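3-oxo-tetronate kinase (Cupriavidus necator, PDB 5DMH) catalyses the ATP-dependent phosphorylation of 3-oxo-tetronate to 3-oxo-tetronate 4-phosphate, as a member of the four-carbon acid sugar kinase family. Local coordinates at residues Ser97-Leu101 against Ala134-Leu139; Gly210-Ala215 against Thr241-Ala245; Asp236-Leu242 against Gly257-Gly261; Pro318-Ala322 against Val356-Leu360; Val327-Leu332 against Cys372-Val376. All blocks are in the same frame, centred on the assembly; numbering follows the deposited sequence.

Interaction 1. Residues Ser97-Leu101 against Ala134-Leu139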
loop_
_atom_site.group_PDB
_atom_site.type_symbol
_atom_site.label_atom_id
_atom_site.label_comp_id
_atom_site.label_asym_id
_atom_site.label_seq_id
_atom_site.Cartn_x
_atom_site.Cartn_y
_atom_site.Cartn_z
ATOM N N SER A 97 -14.500 -4.200 -0.917
ATOM C CA SER A 97 -14.048 -4.263 0.459
ATOM C C SER A 97 -14.990 -5.110 1.305
ATOM O O SER A 97 -14.545 -5.880 2.154
ATOM C CB SER A 97 -13.863 -2.864 1.036
ATOM O OG SER A 97 -12.904 -2.136 0.276
ATOM N N LEU A 98 -16.288 -5.000 1.062
ATOM C CA LEU A 98 -17.249 -5.859 1.767
ATOM C C LEU A 98 -17.105 -7.340 1.421
ATOM O O LEU A 98 -17.282 -8.220 2.286
ATOM C CB LEU A 98 -18.665 -5.397 1.469
ATOM C CG LEU A 98 -19.003 -4.085 2.183
ATOM C CD1 LEU A 98 -20.357 -3.550 1.698
ATOM C CD2 LEU A 98 -19.010 -4.278 3.717
ATOM N N ALA A 99 -16.801 -7.631 0.156
ATOM C CA ALA A 99 -16.581 -9.021 -0.241
ATOM C C ALA A 99 -15.345 -9.588 0.446
ATOM O O ALA A 99 -15.370 -10.714 0.979
ATOM C CB ALA A 99 -16.459 -9.142 -1.770
ATOM N N ALA A 100 -14.264 -8.816 0.446
ATOM C CA ALA A 100 -13.052 -9.207 1.176
ATOM C C ALA A 100 -13.286 -9.424 2.674
ATOM O O ALA A 100 -12.745 -10.374 3.286
ATOM C CB ALA A 100 -11.959 -8.190 0.963
ATOM N N LEU A 101 -14.104 -8.568 3.268
ATOM C CA LEU A 101 -14.382 -8.681 4.698
ATOM C C LEU A 101 -15.063 -10.006 5.005
ATOM O O LEU A 101 -14.719 -10.712 5.962
ATOM C CB LEU A 101 -15.279 -7.550 5.156
ATOM C CG LEU A 101 -15.825 -7.664 6.577
ATOM C CD1 LEU A 101 -14.734 -7.454 7.621
ATOM C CD2 LEU A 101 -16.928 -6.649 6.791
ATOM N N ALA A 134 -18.424 1.631 5.688
ATOM C CA ALA A 134 -19.134 0.441 5.240
ATOM C C ALA A 134 -18.686 -0.768 6.059
ATOM O O ALA A 134 -19.488 -1.645 6.379
ATOM C CB ALA A 134 -18.901 0.183 3.753
ATOM N N LEU A 135 -17.394 -0.837 6.342
ATOM C CA LEU A 135 -16.852 -1.950 7.095
ATOM C C LEU A 135 -17.367 -1.926 8.534
ATOM O O LEU A 135 -17.764 -2.974 9.064
ATOM C CB LEU A 135 -15.334 -1.926 7.064
ATOM C CG LEU A 135 -14.666 -2.277 5.728
ATOM C CD1 LEU A 135 -13.204 -2.048 5.844
ATOM C CD2 LEU A 135 -14.929 -3.712 5.258
ATOM N N LEU A 136 -17.396 -0.737 9.148
ATOM C CA LEU A 136 -17.977 -0.592 10.487
ATOM C C LEU A 136 -19.426 -1.081 10.529
ATOM O O LEU A 136 -19.797 -1.837 11.426
ATOM C CB LEU A 136 -17.928 0.856 10.961
ATOM C CG LEU A 136 -16.596 1.362 11.485
ATOM C CD1 LEU A 136 -16.753 2.874 11.811
ATOM C CD2 LEU A 136 -16.133 0.561 12.697
ATOM N N ALA A 137 -20.230 -0.658 9.556
ATOM C CA ALA A 137 -21.629 -1.056 9.506
ATOM C C ALA A 137 -21.733 -2.567 9.386
ATOM O O ALA A 137 -22.528 -3.188 10.102
ATOM C CB ALA A 137 -22.340 -0.389 8.362
ATOM N N ALA A 138 -20.933 -3.162 8.501
ATOM C CA ALA A 138 -21.010 -4.600 8.296
ATOM C C ALA A 138 -20.511 -5.383 9.517
ATOM O O ALA A 138 -20.994 -6.485 9.791
ATOM C CB ALA A 138 -20.304 -5.022 7.025
ATOM N N LEU A 139 -19.607 -4.772 10.287
ATOM C CA LEU A 139 -19.164 -5.354 11.552
ATOM C C LEU A 139 -20.085 -5.005 12.745
ATOM O O LEU A 139 -19.875 -5.503 13.850
ATOM C CB LEU A 139 -17.755 -4.845 11.851
ATOM C CG LEU A 139 -16.461 -5.668 11.728
ATOM C CD1 LEU A 139 -16.561 -7.063 11.183
ATOM C CD2 LEU A 139 -15.394 -4.878 10.969
#
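Ala134 opens the contact from its own helix by meeting the end of Leu98: its carbonyl O lies 3.8 Å from Leu98 CD2, with the alanine methyl just beyond. Leu135 comes next and reaches in with one branch. Its CG stands anti to the carbonyl carbon (chi1 -71°), which sends CD2 over to Leu101 CB at 3.9 Å and on to the carbonyl O of Ser97, the two leucine side chains sliding past each other in opposite directions. These are neighbouring helices, 90-106 and 128-139, packed at a crossing angle of -39° in the sugar-binding N-terminal domain, and the inner side of the pair rests on strands: Leu101 and Leu135 both touch Ile37 of strand 34-38. One turn further on, the methyl of Ala138 fits between two leucine ends, 3.6 Å from Leu98 CD2 and 3.8 Å from Leu101 CD2. Leu139 then takes up the other branch of Leu101, CD1 to CD1 at 4.0 Å, while its side chain also lies on Phe112 and Leu251.

Interaction 2. Residues Gly210-Ala215 against Thr241-Ala245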
loop_
_atom_site.group_PDB
_atom_site.type_symbol
_atom_site.label_atom_id
_atom_site.label_comp_id
_atom_site.label_asym_id
_atom_site.label_seq_id
_atom_site.Cartn_x
_atom_site.Cartn_y
_atom_site.Cartn_z
ATOM N N GLY A 210 -0.477 6.943 27.600
ATOM C CA GLY A 210 -0.403 5.493 27.624
ATOM C C GLY A 210 -1.708 4.807 27.244
ATOM O O GLY A 210 -2.734 5.459 27.016
ATOM N N ALA A 211 -1.676 3.479 27.203
ATOM C CA ALA A 211 -2.782 2.694 26.647
ATOM C C ALA A 211 -4.093 2.858 27.426
ATOM O O ALA A 211 -5.143 3.001 26.834
ATOM C CB ALA A 211 -2.386 1.216 26.597
ATOM N N HIS A 212 -4.021 2.818 28.754
ATOM C CA HIS A 212 -5.226 2.883 29.564
ATOM C C HIS A 212 -5.913 4.228 29.329
ATOM O O HIS A 212 -7.133 4.279 29.111
ATOM C CB HIS A 212 -4.895 2.675 31.040
ATOM C CG HIS A 212 -6.094 2.693 31.935
ATOM N ND1 HIS A 212 -7.003 1.659 31.981
ATOM C CD2 HIS A 212 -6.530 3.625 32.814
ATOM C CE1 HIS A 212 -7.956 1.956 32.850
ATOM N NE2 HIS A 212 -7.690 3.139 33.370
ATOM N N ALA A 213 -5.134 5.316 29.348
ATOM C CA ALA A 213 -5.698 6.650 29.132
ATOM C C ALA A 213 -6.267 6.787 27.727
ATOM O O ALA A 213 -7.284 7.448 27.505
ATOM C CB ALA A 213 -4.656 7.719 29.363
ATOM N N THR A 214 -5.607 6.159 26.768
ATOM C CA THR A 214 -6.061 6.246 25.393
ATOM C C THR A 214 -7.391 5.524 25.218
ATOM O O THR A 214 -8.283 6.009 24.530
ATOM C CB THR A 214 -5.003 5.693 24.447
ATOM O OG1 THR A 214 -3.807 6.467 24.592
ATOM C CG2 THR A 214 -5.453 5.771 22.984
ATOM N N ALA A 215 -7.516 4.364 25.852
ATOM C CA ALA A 215 -8.730 3.558 25.767
ATOM C C ALA A 215 -9.889 4.316 26.433
ATOM O O ALA A 215 -11.031 4.276 25.962
ATOM C CB ALA A 215 -8.503 2.191 26.443
ATOM N N THR A 241 1.097 2.326 21.672
ATOM C CA THR A 241 0.037 2.716 22.617
ATOM C C THR A 241 -1.364 2.590 21.983
ATOM O O THR A 241 -2.295 2.069 22.597
ATOM C CB THR A 241 0.257 4.158 23.107
ATOM O OG1 THR A 241 1.461 4.201 23.874
ATOM C CG2 THR A 241 -0.934 4.654 23.951
ATOM N N LEU A 242 -1.500 3.080 20.759
ATOM C CA LEU A 242 -2.770 3.021 20.050
ATOM C C LEU A 242 -3.187 1.560 19.793
ATOM O O LEU A 242 -4.333 1.181 20.029
ATOM C CB LEU A 242 -2.672 3.823 18.742
ATOM C CG LEU A 242 -2.685 5.360 18.871
ATOM C CD1 LEU A 242 -2.161 6.011 17.594
ATOM C CD2 LEU A 242 -4.082 5.851 19.190
ATOM N N GLY A 243 -2.250 0.745 19.316
ATOM C CA GLY A 243 -2.506 -0.669 19.092
ATOM C C GLY A 243 -3.044 -1.382 20.331
ATOM O O GLY A 243 -4.056 -2.087 20.291
ATOM N N GLU A 244 -2.368 -1.182 21.457
ATOM C CA GLU A 244 -2.823 -1.752 22.713
ATOM C C GLU A 244 -4.192 -1.189 23.119
ATOM O O GLU A 244 -5.054 -1.944 23.525
ATOM C CB GLU A 244 -1.788 -1.528 23.818
ATOM C CG GLU A 244 -2.171 -2.209 25.118
ATOM C CD GLU A 244 -1.177 -2.001 26.248
ATOM O OE1 GLU A 244 -0.046 -1.524 26.019
ATOM O OE2 GLU A 244 -1.553 -2.315 27.385
ATOM N N ALA A 245 -4.398 0.123 23.009
ATOM C CA ALA A 245 -5.685 0.724 23.382
ATOM C C ALA A 245 -6.844 0.200 22.538
ATOM O O ALA A 245 -7.994 0.127 23.008
ATOM C CB ALA A 245 -5.619 2.207 23.286
#
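Thr241 presses its CG2 methyl into the start of helix 211-223, and here the packing is close: Thr241 CG2 lies 3.4 Å from Gly210 C and 3.5 Å from Thr214 OG1. With CG2 anti to the backbone N (OG1 at chi1 -66°), the methyl faces the neighbouring helix while Thr241 OG1 turns back to the carbonyl of Ala237. Ala245 completes this small-residue core, its methyl 3.6 Å from Thr214 CG2 and 3.7 Å from the carbonyl O of Ala211. The motif is a crossing of two helices at -60°, with axes only 8.3 Å apart, which suits the small residues there; it joins helices 211-223 and 236-245 of the sugar-binding N-terminal domain. Gly210 is the N-cap of the first of these, and its carbonyl O accepts from both Thr214 N and Thr214 OG1, the hydroxyl at 2.8 Å sitting well above the carbonyl plane. On the solvent side, exposed Glu244 extends along the methyl of Ala211, with Glu244 CD 3.5 Å from Ala211 CB, before its carboxylate forms a salt bridge with Arg268. Ala215 packs more loosely, Ala215 CB lying 4.3 Å from Ala245 CB.

Interaction 3. Residues Asp236-Leu242 against Gly257-Gly261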
loop_
_atom_site.group_PDB
_atom_site.type_symbol
_atom_site.label_atom_id
_atom_site.label_comp_id
_atom_site.label_asym_id
_atom_site.label_seq_id
_atom_site.Cartn_x
_atom_site.Cartn_y
_atom_site.Cartn_z
ATOM N N ASP A 236 6.847 6.022 17.237
ATOM C CA ASP A 236 6.495 4.608 17.244
ATOM C C ASP A 236 5.879 4.237 18.598
ATOM O O ASP A 236 4.974 3.403 18.668
ATOM C CB ASP A 236 7.689 3.706 16.948
ATOM C CG ASP A 236 8.065 3.671 15.471
ATOM O OD1 ASP A 236 7.307 4.157 14.610
ATOM O OD2 ASP A 236 9.154 3.152 15.182
ATOM N N ALA A 237 6.356 4.859 19.672
ATOM C CA ALA A 237 5.763 4.601 20.977
ATOM C C ALA A 237 4.252 4.894 20.969
ATOM O O ALA A 237 3.472 4.135 21.537
ATOM C CB ALA A 237 6.464 5.388 22.073
ATOM N N ASP A 238 3.841 5.991 20.325
ATOM C CA ASP A 238 2.428 6.310 20.238
ATOM C C ASP A 238 1.698 5.231 19.450
ATOM O O ASP A 238 0.595 4.863 19.805
ATOM C CB ASP A 238 2.181 7.687 19.592
ATOM C CG ASP A 238 2.436 8.835 20.524
ATOM O OD1 ASP A 238 2.684 8.627 21.754
ATOM O OD2 ASP A 238 2.367 9.980 20.032
ATOM N N LEU A 239 2.327 4.689 18.405
ATOM C CA LEU A 239 1.683 3.653 17.603
ATOM C C LEU A 239 1.438 2.377 18.424
ATOM O O LEU A 239 0.374 1.735 18.312
ATOM C CB LEU A 239 2.505 3.376 16.341
ATOM C CG LEU A 239 2.432 4.463 15.252
ATOM C CD1 LEU A 239 3.421 4.157 14.162
ATOM C CD2 LEU A 239 1.027 4.601 14.686
ATOM N N PHE A 240 2.398 2.008 19.275
ATOM C CA PHE A 240 2.221 0.841 20.111
ATOM C C PHE A 240 1.128 1.108 21.149
ATOM O O PHE A 240 0.332 0.215 21.457
ATOM C CB PHE A 240 3.516 0.414 20.801
ATOM C CG PHE A 240 4.461 -0.340 19.893
ATOM C CD1 PHE A 240 4.300 -1.700 19.686
ATOM C CD2 PHE A 240 5.507 0.311 19.270
ATOM C CE1 PHE A 240 5.172 -2.404 18.863
ATOM C CE2 PHE A 240 6.381 -0.388 18.447
ATOM C CZ PHE A 240 6.206 -1.742 18.250
ATOM N N THR A 241 1.097 2.326 21.672
ATOM C CA THR A 241 0.037 2.716 22.617
ATOM C C THR A 241 -1.364 2.590 21.983
ATOM O O THR A 241 -2.295 2.069 22.597
ATOM C CB THR A 241 0.257 4.158 23.107
ATOM O OG1 THR A 241 1.461 4.201 23.874
ATOM C CG2 THR A 241 -0.934 4.654 23.951
ATOM N N LEU A 242 -1.500 3.080 20.759
ATOM C CA LEU A 242 -2.770 3.021 20.050
ATOM C C LEU A 242 -3.187 1.560 19.793
ATOM O O LEU A 242 -4.333 1.181 20.029
ATOM C CB LEU A 242 -2.672 3.823 18.742
ATOM C CG LEU A 242 -2.685 5.360 18.871
ATOM C CD1 LEU A 242 -2.161 6.011 17.594
ATOM C CD2 LEU A 242 -4.082 5.851 19.190
ATOM N N GLY A 257 1.941 1.447 10.062
ATOM C CA GLY A 257 2.417 1.721 11.408
ATOM C C GLY A 257 1.421 1.349 12.484
ATOM O O GLY A 257 1.794 0.900 13.583
ATOM N N ILE A 258 0.139 1.556 12.200
ATOM C CA ILE A 258 -0.872 1.280 13.226
ATOM C C ILE A 258 -0.944 -0.220 13.562
ATOM O O ILE A 258 -1.514 -0.610 14.591
ATOM C CB ILE A 258 -2.242 1.840 12.835
ATOM C CG1 ILE A 258 -3.181 1.874 14.040
ATOM C CG2 ILE A 258 -2.910 1.008 11.736
ATOM C CD1 ILE A 258 -2.642 2.686 15.239
ATOM N N ALA A 259 -0.373 -1.061 12.699
ATOM C CA ALA A 259 -0.353 -2.517 12.934
ATOM C C ALA A 259 0.782 -2.972 13.825
ATOM O O ALA A 259 0.796 -4.131 14.274
ATOM C CB ALA A 259 -0.284 -3.276 11.621
ATOM N N LEU A 260 1.749 -2.082 14.069
ATOM C CA LEU A 260 2.952 -2.444 14.822
ATOM C C LEU A 260 2.663 -3.256 16.080
ATOM O O LEU A 260 3.343 -4.260 16.371
ATOM C CB LEU A 260 3.718 -1.169 15.205
ATOM C CG LEU A 260 4.547 -0.569 14.074
ATOM C CD1 LEU A 260 5.114 0.771 14.511
ATOM C CD2 LEU A 260 5.691 -1.488 13.675
ATOM N N GLY A 261 1.681 -2.797 16.857
ATOM C CA GLY A 261 1.391 -3.377 18.146
ATOM C C GLY A 261 0.318 -4.459 18.170
ATOM O O GLY A 261 -0.031 -4.948 19.247
HETATM O O HOH W 1 -0.123 -0.590 16.905
#
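Leu239 and Leu260 supply the centre of the apolar packing; the two side chains run at a slant to each other, with CD1 to CD1 at 3.8 Å. Both branches of Leu239 also lie against the carbonyl O of Gly257, CD1 at 3.7 Å, so that this leucine packs directly on the glycine backbone. Ile258 works from the other end: its CG1 is anti to the backbone N (chi1 -165°), which carries CD1 across to Leu242 CB at 3.7 Å, roughly at a right angle to the leucine side chain.

The aromatic contribution comes from Phe240. Leu260 CB sits over one face of its ring in a CH-pi contact, 4.2 Å from the centroid and offset toward the rim, while Phe240 CD1 approaches Gly261 CA to 3.7 Å.

Polar linkage is left to one water. It donates to the carbonyl O of Leu239 (2.8 Å) and to that of Ile258, and accepts from Gly261 N, so a single molecule ties the helix backbone to the loop.

Behind the apolar cluster stands Cys147 of strand 144-147, touched by Leu239, Leu242 and Ile258. The arrangement is that of a helix packed against the loop that joins strand 251-254 to helix 262-268 in the sugar-binding N-terminal domain, a loop that includes a short 3-10 segment.

Interaction 4. Residues Pro318-Ala322 against Val356-Leu360. With ADP (adenosine-5'-diphosphate), chain C.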
loop_
_atom_site.group_PDB
_atom_site.type_symbol
_atom_site.label_atom_id
_atom_site.label_comp_id
_atom_site.label_asym_id
_atom_site.label_seq_id
_atom_site.Cartn_x
_atom_site.Cartn_y
_atom_site.Cartn_z
ATOM N N PRO A 318 3.045 9.119 -22.555
ATOM C CA PRO A 318 1.596 8.857 -22.552
ATOM C C PRO A 318 0.910 9.354 -23.828
ATOM O O PRO A 318 -0.094 8.800 -24.272
ATOM C CB PRO A 318 1.106 9.636 -21.338
ATOM C CG PRO A 318 2.304 9.713 -20.432
ATOM C CD PRO A 318 3.452 9.907 -21.387
ATOM N N LEU A 319 1.445 10.407 -24.425
ATOM C CA LEU A 319 0.818 10.954 -25.629
ATOM C C LEU A 319 0.969 9.998 -26.806
ATOM O O LEU A 319 0.087 9.922 -27.663
ATOM C CB LEU A 319 1.380 12.333 -25.964
ATOM C CG LEU A 319 1.281 13.413 -24.880
ATOM C CD1 LEU A 319 1.842 14.715 -25.437
ATOM C CD2 LEU A 319 -0.134 13.587 -24.434
ATOM N N ALA A 320 2.078 9.262 -26.845
ATOM C CA ALA A 320 2.281 8.207 -27.856
ATOM C C ALA A 320 1.328 7.032 -27.647
ATOM O O ALA A 320 0.789 6.478 -28.619
ATOM C CB ALA A 320 3.721 7.720 -27.843
ATOM N N LEU A 321 1.101 6.662 -26.386
ATOM C CA LEU A 321 0.106 5.643 -26.053
ATOM C C LEU A 321 -1.283 6.021 -26.565
ATOM O O LEU A 321 -1.958 5.207 -27.196
ATOM C CB LEU A 321 0.057 5.389 -24.527
ATOM C CG LEU A 321 1.310 4.750 -23.925
ATOM C CD1 LEU A 321 1.236 4.698 -22.411
ATOM C CD2 LEU A 321 1.583 3.351 -24.492
ATOM N N ALA A 322 -1.697 7.262 -26.314
ATOM C CA ALA A 322 -3.003 7.748 -26.749
ATOM C C ALA A 322 -3.122 7.792 -28.272
ATOM O O ALA A 322 -4.202 7.565 -28.787
ATOM C CB ALA A 322 -3.299 9.132 -26.137
ATOM N N VAL A 356 0.443 16.443 -19.824
ATOM C CA VAL A 356 -0.147 15.242 -20.381
ATOM C C VAL A 356 -1.636 15.203 -19.999
ATOM O O VAL A 356 -2.506 14.915 -20.805
ATOM C CB VAL A 356 0.567 13.981 -19.820
ATOM C CG1 VAL A 356 -0.237 12.721 -20.151
ATOM C CG2 VAL A 356 2.009 13.879 -20.332
ATOM N N GLN A 357 -1.920 15.504 -18.744
ATOM C CA GLN A 357 -3.275 15.411 -18.245
ATOM C C GLN A 357 -4.201 16.428 -18.894
ATOM O O GLN A 357 -5.357 16.100 -19.170
ATOM C CB GLN A 357 -3.298 15.548 -16.725
ATOM C CG GLN A 357 -2.629 14.384 -15.978
ATOM C CD GLN A 357 -2.652 14.617 -14.476
ATOM O OE1 GLN A 357 -2.628 15.773 -14.029
ATOM N NE2 GLN A 357 -2.687 13.553 -13.695
ATOM N N ALA A 358 -3.715 17.647 -19.129
ATOM C CA ALA A 358 -4.508 18.674 -19.815
ATOM C C ALA A 358 -4.930 18.189 -21.196
ATOM O O ALA A 358 -6.008 18.522 -21.675
ATOM C CB ALA A 358 -3.728 19.997 -19.932
ATOM N N GLU A 359 -4.082 17.399 -21.834
ATOM C CA GLU A 359 -4.376 16.918 -23.180
ATOM C C GLU A 359 -5.280 15.676 -23.167
ATOM O O GLU A 359 -6.198 15.588 -23.970
ATOM C CB GLU A 359 -3.076 16.627 -23.927
ATOM C CG GLU A 359 -3.260 16.039 -25.310
ATOM C CD GLU A 359 -3.526 17.089 -26.377
ATOM O OE1 GLU A 359 -4.108 18.151 -26.063
ATOM O OE2 GLU A 359 -3.145 16.847 -27.541
ATOM N N LEU A 360 -5.038 14.742 -22.242
ATOM C CA LEU A 360 -5.700 13.427 -22.265
ATOM C C LEU A 360 -6.793 13.213 -21.198
ATOM O O LEU A 360 -7.646 12.340 -21.350
ATOM C CB LEU A 360 -4.651 12.308 -22.108
ATOM C CG LEU A 360 -3.488 12.139 -23.112
ATOM C CD1 LEU A 360 -2.625 10.955 -22.689
ATOM C CD2 LEU A 360 -3.983 11.940 -24.539
HETATM P PB ADP C . 2.292 6.294 -6.261
HETATM O O1B ADP C . 2.682 5.028 -5.505
HETATM O O2B ADP C . 3.471 7.243 -6.394
HETATM O O3B ADP C . 1.021 6.947 -5.739
HETATM P PA ADP C . 0.830 5.115 -8.507
HETATM O O1A ADP C . 1.361 4.158 -9.499
HETATM O O2A ADP C . -0.146 4.702 -7.458
HETATM O O3A ADP C . 2.108 5.852 -7.818
HETATM O "O5'" ADP C . 0.085 6.337 -9.232
HETATM C "C5'" ADP C . 0.718 7.110 -10.241
HETATM C "C4'" ADP C . -0.301 7.414 -11.335
HETATM O "O4'" ADP C . 0.189 8.458 -12.161
HETATM C "C3'" ADP C . -0.538 6.210 -12.238
HETATM O "O3'" ADP C . -1.911 6.147 -12.670
HETATM C "C2'" ADP C . 0.370 6.500 -13.391
HETATM O "O2'" ADP C . 0.046 5.755 -14.546
HETATM C "C1'" ADP C . 0.200 7.996 -13.506
HETATM N N9 ADP C . 1.312 8.572 -14.255
HETATM C C8 ADP C . 2.623 8.243 -14.156
HETATM N N7 ADP C . 3.361 8.952 -15.023
HETATM C C5 ADP C . 2.495 9.749 -15.693
HETATM C C6 ADP C . 2.618 10.730 -16.771
HETATM N N6 ADP C . 3.854 10.992 -17.244
HETATM N N1 ADP C . 1.501 11.356 -17.190
HETATM C C2 ADP C . 0.284 11.088 -16.672
HETATM N N3 ADP C . 0.074 10.180 -15.691
HETATM C C4 ADP C . 1.144 9.490 -15.192
#
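Leu319 and Leu360 meet between two nearly parallel helices, 17° between the directions of 318-322 and 356-360, in the nucleotide-binding C-terminal domain. Leu319 CD2 comes to 3.9 Å from Leu360 CG, and the same methyl also borders the aliphatic CG of Glu359, toward the exposed side. Leu360 holds its CG anti to the carbonyl carbon (chi1 -59°) and lays both branches on one face of the first helix: CD1 reaches the carbonyl O of Pro318 at 3.7 Å, whereas CD2 presses on the methyl of Ala322 at 3.3 Å, tighter than usual van der Waals contact. Val356, a turn earlier, uses CG1 against Pro318 CB at 3.6 Å. This pair is also part of the ADP pocket, so the contact forms an apolar border to the adenine, near Ala346. Other residues grip the nucleotide by hydrogen bonds, among them Ser294 and Glu370. At the six-membered-ring end of the base, beside N6, Val356 CG1 and Pro318 CG each lie 3.7 Å from adenine N1.

Interaction 5. Residues Val327-Leu332 against Cys372-Val376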
loop_
_atom_site.group_PDB
_atom_site.type_symbol
_atom_site.label_atom_id
_atom_site.label_comp_id
_atom_site.label_asym_id
_atom_site.label_seq_id
_atom_site.Cartn_x
_atom_site.Cartn_y
_atom_site.Cartn_z
ATOM N N VAL A 327 4.115 1.464 -28.254
ATOM C CA VAL A 327 5.048 1.768 -27.179
ATOM C C VAL A 327 5.373 0.525 -26.333
ATOM O O VAL A 327 6.552 0.269 -26.047
ATOM C CB VAL A 327 4.498 2.894 -26.282
ATOM C CG1 VAL A 327 5.422 3.169 -25.135
ATOM C CG2 VAL A 327 4.253 4.161 -27.102
ATOM N N ALA A 328 4.360 -0.262 -25.967
ATOM C CA ALA A 328 4.619 -1.478 -25.207
ATOM C C ALA A 328 5.486 -2.471 -25.987
ATOM O O ALA A 328 6.394 -3.085 -25.413
ATOM C CB ALA A 328 3.320 -2.139 -24.761
ATOM N N ASP A 329 5.214 -2.630 -27.285
ATOM C CA ASP A 329 6.036 -3.480 -28.138
ATOM C C ASP A 329 7.488 -2.986 -28.133
ATOM O O ASP A 329 8.422 -3.787 -28.065
ATOM C CB ASP A 329 5.507 -3.509 -29.578
ATOM C CG ASP A 329 4.162 -4.222 -29.715
ATOM O OD1 ASP A 329 3.757 -4.953 -28.787
ATOM O OD2 ASP A 329 3.516 -4.054 -30.779
ATOM N N ALA A 330 7.680 -1.668 -28.185
ATOM C CA ALA A 330 9.029 -1.098 -28.218
ATOM C C ALA A 330 9.764 -1.355 -26.914
ATOM O O ALA A 330 10.981 -1.605 -26.912
ATOM C CB ALA A 330 8.976 0.388 -28.492
ATOM N N ALA A 331 9.038 -1.263 -25.803
ATOM C CA ALA A 331 9.619 -1.527 -24.485
ATOM C C ALA A 331 10.017 -2.983 -24.336
ATOM O O ALA A 331 11.073 -3.284 -23.822
ATOM C CB ALA A 331 8.667 -1.133 -23.406
ATOM N N LEU A 332 9.163 -3.888 -24.801
ATOM C CA LEU A 332 9.473 -5.300 -24.833
ATOM C C LEU A 332 10.724 -5.605 -25.659
ATOM O O LEU A 332 11.585 -6.387 -25.252
ATOM C CB LEU A 332 8.286 -6.049 -25.442
ATOM C CG LEU A 332 7.289 -6.848 -24.602
ATOM C CD1 LEU A 332 7.705 -7.014 -23.182
ATOM C CD2 LEU A 332 5.905 -6.227 -24.708
ATOM N N CYS A 372 0.157 -0.030 -20.099
ATOM C CA CYS A 372 1.383 -0.227 -20.871
ATOM C C CYS A 372 2.399 -1.014 -20.063
ATOM O O CYS A 372 2.945 -2.039 -20.514
ATOM C CB CYS A 372 1.957 1.122 -21.286
ATOM S SG CYS A 372 3.481 1.009 -22.224
ATOM N N LEU A 373 2.618 -0.568 -18.836
ATOM C CA LEU A 373 3.575 -1.228 -17.959
ATOM C C LEU A 373 3.107 -2.640 -17.644
ATOM O O LEU A 373 3.937 -3.569 -17.540
ATOM C CB LEU A 373 3.791 -0.378 -16.677
ATOM C CG LEU A 373 4.552 0.927 -16.902
ATOM C CD1 LEU A 373 4.516 1.808 -15.628
ATOM C CD2 LEU A 373 5.978 0.712 -17.362
ATOM N N ALA A 374 1.792 -2.824 -17.494
ATOM C CA ALA A 374 1.250 -4.136 -17.210
ATOM C C ALA A 374 1.451 -5.078 -18.425
ATOM O O ALA A 374 1.790 -6.257 -18.272
ATOM C CB ALA A 374 -0.215 -4.032 -16.837
ATOM N N THR A 375 1.226 -4.555 -19.624
ATOM C CA THR A 375 1.494 -5.325 -20.851
ATOM C C THR A 375 2.986 -5.719 -20.957
ATOM O O THR A 375 3.336 -6.873 -21.252
ATOM C CB THR A 375 1.101 -4.523 -22.092
ATOM O OG1 THR A 375 -0.304 -4.315 -22.094
ATOM C CG2 THR A 375 1.548 -5.257 -23.389
ATOM N N VAL A 376 3.869 -4.772 -20.673
ATOM C CA VAL A 376 5.294 -5.076 -20.686
ATOM C C VAL A 376 5.588 -6.191 -19.674
ATOM O O VAL A 376 6.240 -7.162 -19.999
ATOM C CB VAL A 376 6.155 -3.867 -20.395
ATOM C CG1 VAL A 376 7.596 -4.290 -20.194
ATOM C CG2 VAL A 376 6.032 -2.855 -21.537
#
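Torsions about the first side-chain bond set Val376 and Cys372 against helix 327-336: Val376 CG1 is anti to the backbone N (chi1 171°), leaving CG2 beside that N, and Cys372 SG is likewise anti to its own N (chi1 179°). The motif is a helix pair crossing at -41°, joining 327-336 to 362-382 in the nucleotide-binding C-terminal domain. Ala328 lies where the backbones come nearest, its methyl 4.0 Å from Cys372 SG and 3.8 Å from Thr375 CG2. The hydroxyl of Thr375 bonds back to the carbonyl of Gln371 within its own helix, and the methyl is the part that meets Ala328. Val327, whose side chain also lies against Leu321, touches the same sulfur with CG1. Deeper in, Val376 CG2 packs on Ala331 CB at 3.7 Å, with Ile344 of strand 343-345 touching that same alanine. At the far end Leu332 reaches over with CD1, which lies 4.0 Å from Val376 CG1 and 3.5 Å from the carbonyl O of Val376.

Overall arrangement
The five contacts fall into two groups, one in each domain. Interactions 1, 2 and 3 belong to the sugar-binding N-terminal domain; 2 and 3 share Thr241 and Leu242, so helix 236-245 is packed by helix 211-223 and by the loop at 257-261, with centres about 9 Å apart. Interaction 1 stands apart, its centre about 23 Å from that of interaction 3. In the nucleotide-binding domain, interactions 4 and 5 touch directly: Leu321 CD2 lies 3.8 Å from Cys372 SG. Interaction 4 borders the adenine of ADP, whereas the side chain of Cys372 in interaction 5 remains about 8 Å from the nucleotide. Centres of interactions 2 and 4 are about 49 Å apart.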